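Local coordinates for protein NAD nucleotidase (Haemophilus influenzae, PDB 3ZTV) that degrades NAD in the periplasm to adenosine and nicotinamide riboside, combining NAD pyrophosphatase and 5'-nucleotidase activities, at residues Y396-G410 with S462-Y474. Sequence-based numbering, arbitrary orientation.
With ADN (adenosine), chain D.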
loop_
_atom_site.group_PDB
_atom_site.type_symbol
_atom_site.label_atom_id
_atom_site.label_comp_id
_atom_site.label_asym_id
_atom_site.label_seq_id
_atom_site.Cartn_x
_atom_site.Cartn_y
_atom_site.Cartn_z
ATOM N N TYR A 396 14.741 24.532 -12.814
ATOM C CA TYR A 396 15.418 23.554 -11.967
ATOM C C TYR A 396 14.983 23.711 -10.514
ATOM O O TYR A 396 14.850 22.730 -9.779
ATOM C CB TYR A 396 16.926 23.744 -12.116
ATOM C CG TYR A 396 17.802 22.830 -11.290
ATOM C CD1 TYR A 396 18.172 21.573 -11.756
ATOM C CD2 TYR A 396 18.291 23.242 -10.062
ATOM C CE1 TYR A 396 18.997 20.744 -11.005
ATOM C CE2 TYR A 396 19.114 22.429 -9.310
ATOM C CZ TYR A 396 19.465 21.186 -9.790
ATOM O OH TYR A 396 20.285 20.383 -9.027
ATOM N N ASN A 397 14.728 24.948 -10.110
ATOM C CA ASN A 397 14.322 25.264 -8.747
ATOM C C ASN A 397 12.919 24.779 -8.361
ATOM O O ASN A 397 12.601 24.692 -7.180
ATOM C CB ASN A 397 14.429 26.774 -8.526
ATOM C CG ASN A 397 13.933 27.206 -7.160
ATOM O OD1 ASN A 397 14.592 26.973 -6.148
ATOM N ND2 ASN A 397 12.774 27.861 -7.128
ATOM N N GLU A 398 12.085 24.456 -9.345
ATOM C CA GLU A 398 10.698 24.073 -9.068
ATOM C C GLU A 398 10.534 22.752 -8.319
ATOM O O GLU A 398 9.762 22.675 -7.361
ATOM C CB GLU A 398 9.884 24.007 -10.362
ATOM C CG GLU A 398 9.463 25.359 -10.917
ATOM C CD GLU A 398 8.277 25.961 -10.186
ATOM O OE1 GLU A 398 7.896 25.457 -9.109
ATOM O OE2 GLU A 398 7.715 26.947 -10.705
ATOM N N LEU A 399 11.247 21.719 -8.764
ATOM C CA LEU A 399 11.036 20.354 -8.279
ATOM C C LEU A 399 12.268 19.813 -7.569
ATOM O O LEU A 399 13.348 19.759 -8.149
ATOM C CB LEU A 399 10.688 19.423 -9.442
ATOM C CG LEU A 399 9.501 19.815 -10.324
ATOM C CD1 LEU A 399 9.292 18.794 -11.427
ATOM C CD2 LEU A 399 8.239 19.964 -9.492
ATOM N N LYS A 400 12.102 19.385 -6.325
ATOM C CA LYS A 400 13.236 18.841 -5.573
ATOM C C LYS A 400 13.806 17.575 -6.216
ATOM O O LYS A 400 14.959 17.211 -5.980
ATOM C CB LYS A 400 12.847 18.567 -4.117
ATOM C CG LYS A 400 11.679 17.605 -3.937
ATOM C CD LYS A 400 11.338 17.441 -2.460
ATOM C CE LYS A 400 10.025 16.699 -2.266
ATOM N NZ LYS A 400 8.859 17.477 -2.794
ATOM N N THR A 401 12.995 16.926 -7.043
ATOM C CA THR A 401 13.335 15.650 -7.655
ATOM C C THR A 401 14.146 15.773 -8.947
ATOM O O THR A 401 14.798 14.825 -9.369
ATOM C CB THR A 401 12.053 14.876 -7.986
ATOM O OG1 THR A 401 11.171 15.733 -8.725
ATOM C CG2 THR A 401 11.357 14.422 -6.704
ATOM N N VAL A 402 14.090 16.933 -9.587
ATOM C CA VAL A 402 14.685 17.091 -10.912
ATOM C C VAL A 402 16.217 17.129 -10.896
ATOM O O VAL A 402 16.823 17.829 -10.086
ATOM C CB VAL A 402 14.109 18.336 -11.628
ATOM C CG1 VAL A 402 14.908 18.671 -12.879
ATOM C CG2 VAL A 402 12.645 18.105 -11.972
ATOM N N ASP A 403 16.827 16.357 -11.794
ATOM C CA ASP A 403 18.289 16.298 -11.890
ATOM C C ASP A 403 18.892 17.386 -12.779
ATOM O O ASP A 403 20.002 17.863 -12.535
ATOM C CB ASP A 403 18.723 14.927 -12.406
ATOM C CG ASP A 403 18.402 13.812 -11.435
ATOM O OD1 ASP A 403 18.842 13.895 -10.269
ATOM O OD2 ASP A 403 17.708 12.860 -11.834
ATOM N N LEU A 404 18.167 17.769 -13.822
ATOM C CA LEU A 404 18.672 18.765 -14.752
ATOM C C LEU A 404 17.511 19.321 -15.548
ATOM O O LEU A 404 16.481 18.660 -15.704
ATOM C CB LEU A 404 19.724 18.145 -15.683
ATOM C CG LEU A 404 19.254 17.016 -16.604
ATOM C CD1 LEU A 404 18.983 17.549 -18.011
ATOM C CD2 LEU A 404 20.256 15.852 -16.639
ATOM N N THR A 405 17.666 20.548 -16.030
ATOM C CA THR A 405 16.675 21.125 -16.927
ATOM C C THR A 405 17.344 21.636 -18.194
ATOM O O THR A 405 18.528 21.981 -18.183
ATOM C CB THR A 405 15.916 22.287 -16.276
ATOM O OG1 THR A 405 16.856 23.277 -15.851
ATOM C CG2 THR A 405 15.097 21.805 -15.086
ATOM N N ILE A 406 16.580 21.681 -19.279
ATOM C CA ILE A 406 17.065 22.159 -20.570
ATOM C C ILE A 406 16.065 23.154 -21.143
ATOM O O ILE A 406 14.865 22.867 -21.191
ATOM C CB ILE A 406 17.260 20.997 -21.560
ATOM C CG1 ILE A 406 18.320 20.028 -21.024
ATOM C CG2 ILE A 406 17.613 21.520 -22.945
ATOM C CD1 ILE A 406 18.411 18.724 -21.792
ATOM N N GLN A 407 16.562 24.317 -21.564
ATOM C CA GLN A 407 15.736 25.395 -22.126
ATOM C C GLN A 407 16.321 25.819 -23.470
ATOM O O GLN A 407 17.542 25.904 -23.629
ATOM C CB GLN A 407 15.678 26.591 -21.157
ATOM C CG GLN A 407 14.939 27.834 -21.678
ATOM C CD GLN A 407 13.423 27.668 -21.744
ATOM O OE1 GLN A 407 12.876 26.636 -21.378
ATOM N NE2 GLN A 407 12.743 28.705 -22.216
ATOM N N ASN A 408 15.457 26.080 -24.447
ATOM C CA ASN A 408 15.900 26.552 -25.760
ATOM C C ASN A 408 16.101 28.071 -25.777
ATOM O O ASN A 408 15.296 28.816 -25.217
ATOM C CB ASN A 408 14.903 26.136 -26.850
ATOM C CG ASN A 408 13.538 26.776 -26.671
ATOM O OD1 ASN A 408 12.900 26.633 -25.628
ATOM N ND2 ASN A 408 13.093 27.503 -27.690
ATOM N N ALA A 409 17.171 28.525 -26.431
ATOM C CA ALA A 409 17.541 29.944 -26.461
ATOM C C ALA A 409 16.461 30.855 -27.053
ATOM O O ALA A 409 16.374 32.028 -26.700
ATOM C CB ALA A 409 18.866 30.135 -27.208
ATOM N N GLY A 410 15.648 30.318 -27.953
ATOM C CA GLY A 410 14.587 31.095 -28.569
ATOM C C GLY A 410 13.461 31.430 -27.609
ATOM O O GLY A 410 12.578 32.229 -27.928
ATOM N N SER A 462 15.779 26.877 -36.914
ATOM C CA SER A 462 15.926 28.126 -36.173
ATOM C C SER A 462 17.032 28.068 -35.125
ATOM O O SER A 462 17.150 27.089 -34.388
ATOM C CB SER A 462 14.595 28.482 -35.497
ATOM O OG SER A 462 14.749 29.498 -34.521
ATOM N N THR A 463 17.825 29.133 -35.046
ATOM C CA THR A 463 18.880 29.225 -34.041
ATOM C C THR A 463 18.299 29.206 -32.633
ATOM O O THR A 463 19.017 28.960 -31.662
ATOM C CB THR A 463 19.717 30.504 -34.215
ATOM O OG1 THR A 463 18.845 31.639 -34.243
ATOM C CG2 THR A 463 20.523 30.447 -35.504
ATOM N N GLY A 464 17.000 29.462 -32.521
ATOM C CA GLY A 464 16.338 29.470 -31.227
ATOM C C GLY A 464 16.306 28.114 -30.540
ATOM O O GLY A 464 15.963 28.023 -29.360
ATOM N N ALA A 465 16.657 27.058 -31.270
ATOM C CA ALA A 465 16.690 25.713 -30.692
ATOM C C ALA A 465 17.900 25.474 -29.786
ATOM O O ALA A 465 17.928 24.501 -29.031
ATOM C CB ALA A 465 16.651 24.661 -31.793
ATOM N N PHE A 466 18.906 26.337 -29.857
ATOM C CA PHE A 466 20.159 26.049 -29.166
ATOM C C PHE A 466 19.927 25.869 -27.664
ATOM O O PHE A 466 19.335 26.733 -27.023
ATOM C CB PHE A 466 21.208 27.127 -29.436
ATOM C CG PHE A 466 22.604 26.667 -29.153
ATOM C CD1 PHE A 466 23.124 26.737 -27.871
ATOM C CD2 PHE A 466 23.384 26.129 -30.169
ATOM C CE1 PHE A 466 24.407 26.292 -27.601
ATOM C CE2 PHE A 466 24.667 25.680 -29.905
ATOM C CZ PHE A 466 25.177 25.765 -28.615
ATOM N N PRO A 467 20.402 24.741 -27.091
ATOM C CA PRO A 467 20.051 24.371 -25.716
ATOM C C PRO A 467 21.026 24.855 -24.645
ATOM O O PRO A 467 22.244 24.822 -24.839
ATOM C CB PRO A 467 20.077 22.844 -25.769
ATOM C CG PRO A 467 21.200 22.551 -26.720
ATOM C CD PRO A 467 21.133 23.655 -27.772
ATOM N N TYR A 468 20.475 25.296 -23.523
ATOM C CA TYR A 468 21.255 25.633 -22.335
ATOM C C TYR A 468 20.568 24.971 -21.154
ATOM O O TYR A 468 19.342 24.830 -21.147
ATOM C CB TYR A 468 21.300 27.146 -22.105
ATOM C CG TYR A 468 22.006 27.939 -23.186
ATOM C CD1 TYR A 468 21.372 28.238 -24.389
ATOM C CD2 TYR A 468 23.305 28.400 -23.000
ATOM C CE1 TYR A 468 22.014 28.972 -25.376
ATOM C CE2 TYR A 468 23.956 29.132 -23.987
ATOM C CZ TYR A 468 23.306 29.415 -25.171
ATOM O OH TYR A 468 23.934 30.148 -26.162
ATOM N N GLY A 469 21.342 24.566 -20.154
ATOM C CA GLY A 469 20.799 23.816 -19.036
ATOM C C GLY A 469 21.192 24.294 -17.649
ATOM O O GLY A 469 22.096 25.120 -17.469
ATOM N N ALA A 470 20.467 23.765 -16.668
ATOM C CA ALA A 470 20.776 23.954 -15.260
ATOM C C ALA A 470 20.940 22.569 -14.648
ATOM O O ALA A 470 20.142 21.678 -14.918
ATOM C CB ALA A 470 19.657 24.710 -14.565
ATOM N N GLY A 471 21.974 22.381 -13.832
ATOM C CA GLY A 471 22.283 21.059 -13.303
ATOM C C GLY A 471 22.947 20.161 -14.336
ATOM O O GLY A 471 23.268 18.998 -14.055
ATOM N N ILE A 472 23.127 20.700 -15.541
ATOM C CA ILE A 472 23.844 20.028 -16.623
ATOM C C ILE A 472 24.678 21.074 -17.341
ATOM O O ILE A 472 24.241 22.208 -17.515
ATOM C CB ILE A 472 22.887 19.322 -17.622
ATOM C CG1 ILE A 472 23.685 18.524 -18.660
ATOM C CG2 ILE A 472 21.953 20.334 -18.283
ATOM C CD1 ILE A 472 22.862 17.538 -19.481
ATOM N N ARG A 473 25.895 20.701 -17.726
ATOM C CA ARG A 473 26.757 21.594 -18.484
ATOM C C ARG A 473 27.496 20.762 -19.514
ATOM O O ARG A 473 27.726 19.570 -19.305
ATOM C CB ARG A 473 27.727 22.346 -17.563
ATOM C CG ARG A 473 28.746 21.470 -16.858
ATOM C CD ARG A 473 29.519 22.269 -15.821
ATOM N NE ARG A 473 30.603 21.485 -15.234
ATOM C CZ ARG A 473 31.284 21.848 -14.150
ATOM N NH1 ARG A 473 30.987 22.979 -13.525
ATOM N NH2 ARG A 473 32.261 21.075 -13.689
ATOM N N TYR A 474 27.843 21.376 -20.638
ATOM C CA TYR A 474 28.473 20.612 -21.702
ATOM C C TYR A 474 29.408 21.457 -22.555
ATOM O O TYR A 474 29.326 22.689 -22.571
ATOM C CB TYR A 474 27.414 19.906 -22.575
ATOM C CG TYR A 474 26.597 20.842 -23.442
ATOM C CD1 TYR A 474 25.422 21.425 -22.973
ATOM C CD2 TYR A 474 27.004 21.143 -24.736
ATOM C CE1 TYR A 474 24.677 22.290 -23.782
ATOM C CE2 TYR A 474 26.270 22.000 -25.548
ATOM C CZ TYR A 474 25.112 22.573 -25.067
ATOM O OH TYR A 474 24.405 23.432 -25.891
HETATM O "O5'" ADN D . 10.501 32.647 -33.704
HETATM C "C5'" ADN D . 10.367 31.228 -33.597
HETATM C "C4'" ADN D . 11.295 30.730 -32.495
HETATM O "O4'" ADN D . 10.839 31.191 -31.221
HETATM C "C3'" ADN D . 11.344 29.218 -32.400
HETATM O "O3'" ADN D . 12.382 28.678 -33.225
HETATM C "C2'" ADN D . 11.623 28.975 -30.929
HETATM O "O2'" ADN D . 13.031 28.978 -30.666
HETATM C "C1'" ADN D . 11.005 30.173 -30.233
HETATM N N9 ADN D . 9.682 29.796 -29.689
HETATM C C8 ADN D . 8.483 29.908 -30.296
HETATM N N7 ADN D . 7.488 29.461 -29.482
HETATM C C5 ADN D . 8.058 29.046 -28.329
HETATM C C6 ADN D . 7.611 28.470 -27.041
HETATM N N6 ADN D . 6.309 28.212 -26.782
HETATM N N1 ADN D . 8.553 28.198 -26.116
HETATM C C2 ADN D . 9.860 28.436 -26.329
HETATM N N3 ADN D . 10.337 28.957 -27.468
HETATM C C4 ADN D . 9.499 29.280 -28.478
#
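Thr405 and Ala470, then Gln407 and Tyr468, form the hydrogen-bonded pairs of an antiparallel ladder between strands 404-408 and 467-470, whose segment axes run at 150°. Each pair is joined twice; Gln407 N reaches Tyr468 O at 2.9 Å with a nearly linear N-H...O of 173°. Strand 467-470 edges the five-stranded sheet of the C-terminal domain, and strand 508-514 flanks 404-408 across from it. Past the ladder, Ala409 N donates to Phe466 O, and Gly410 N binds Gly464 O at 2.7 Å on a lone pair in the carbonyl plane.

Ile406 and Pro467 lie side by side on one face of the sheet, Ile406 CG2 4.0 Å from Pro467 CB. Tyr468 and Ala470 occupy the other: Ala409 CB meets the edge of the Tyr468 ring at CE1, while the Tyr468 hydroxyl bonds to Arg373 O, and Tyr396 CB packs 3.8 Å from Ala470 CB. Thr405 OG1 touches Ala470 CB but spends its hydrogen bond on Ala392 O of helix 386-396. Beyond Gly471, whose positive phi suits glycine, the chain turns into strand 472-477, and Leu404 CB packs on Ile472 CB.

Polar side chains gather at the adenosine. Asn408 holds CG between its backbone N and carbonyl carbon (chi1 64°), which carries ND2 to adenosine N3 at 3.1 Å in a straight bond; its links to O2' and Gly464 O are weak, and Asn514 is its strongest polar partner in the protein. Ser462 OG donates to adenosine O3' at 2.8 Å and accepts from Gly464 N, closing an ST turn.

Gly410 CA lies 3.4 Å from adenosine O2', which Gly464 O also approaches. The end of strand 404-408 and the turns beside the ladder thus supply part of the nucleoside site, which Asp522 and Asn434 help to complete: an amide donates to N3, a turn-held serine grips the ribose, and two glycines lie against its 2'-hydroxyl.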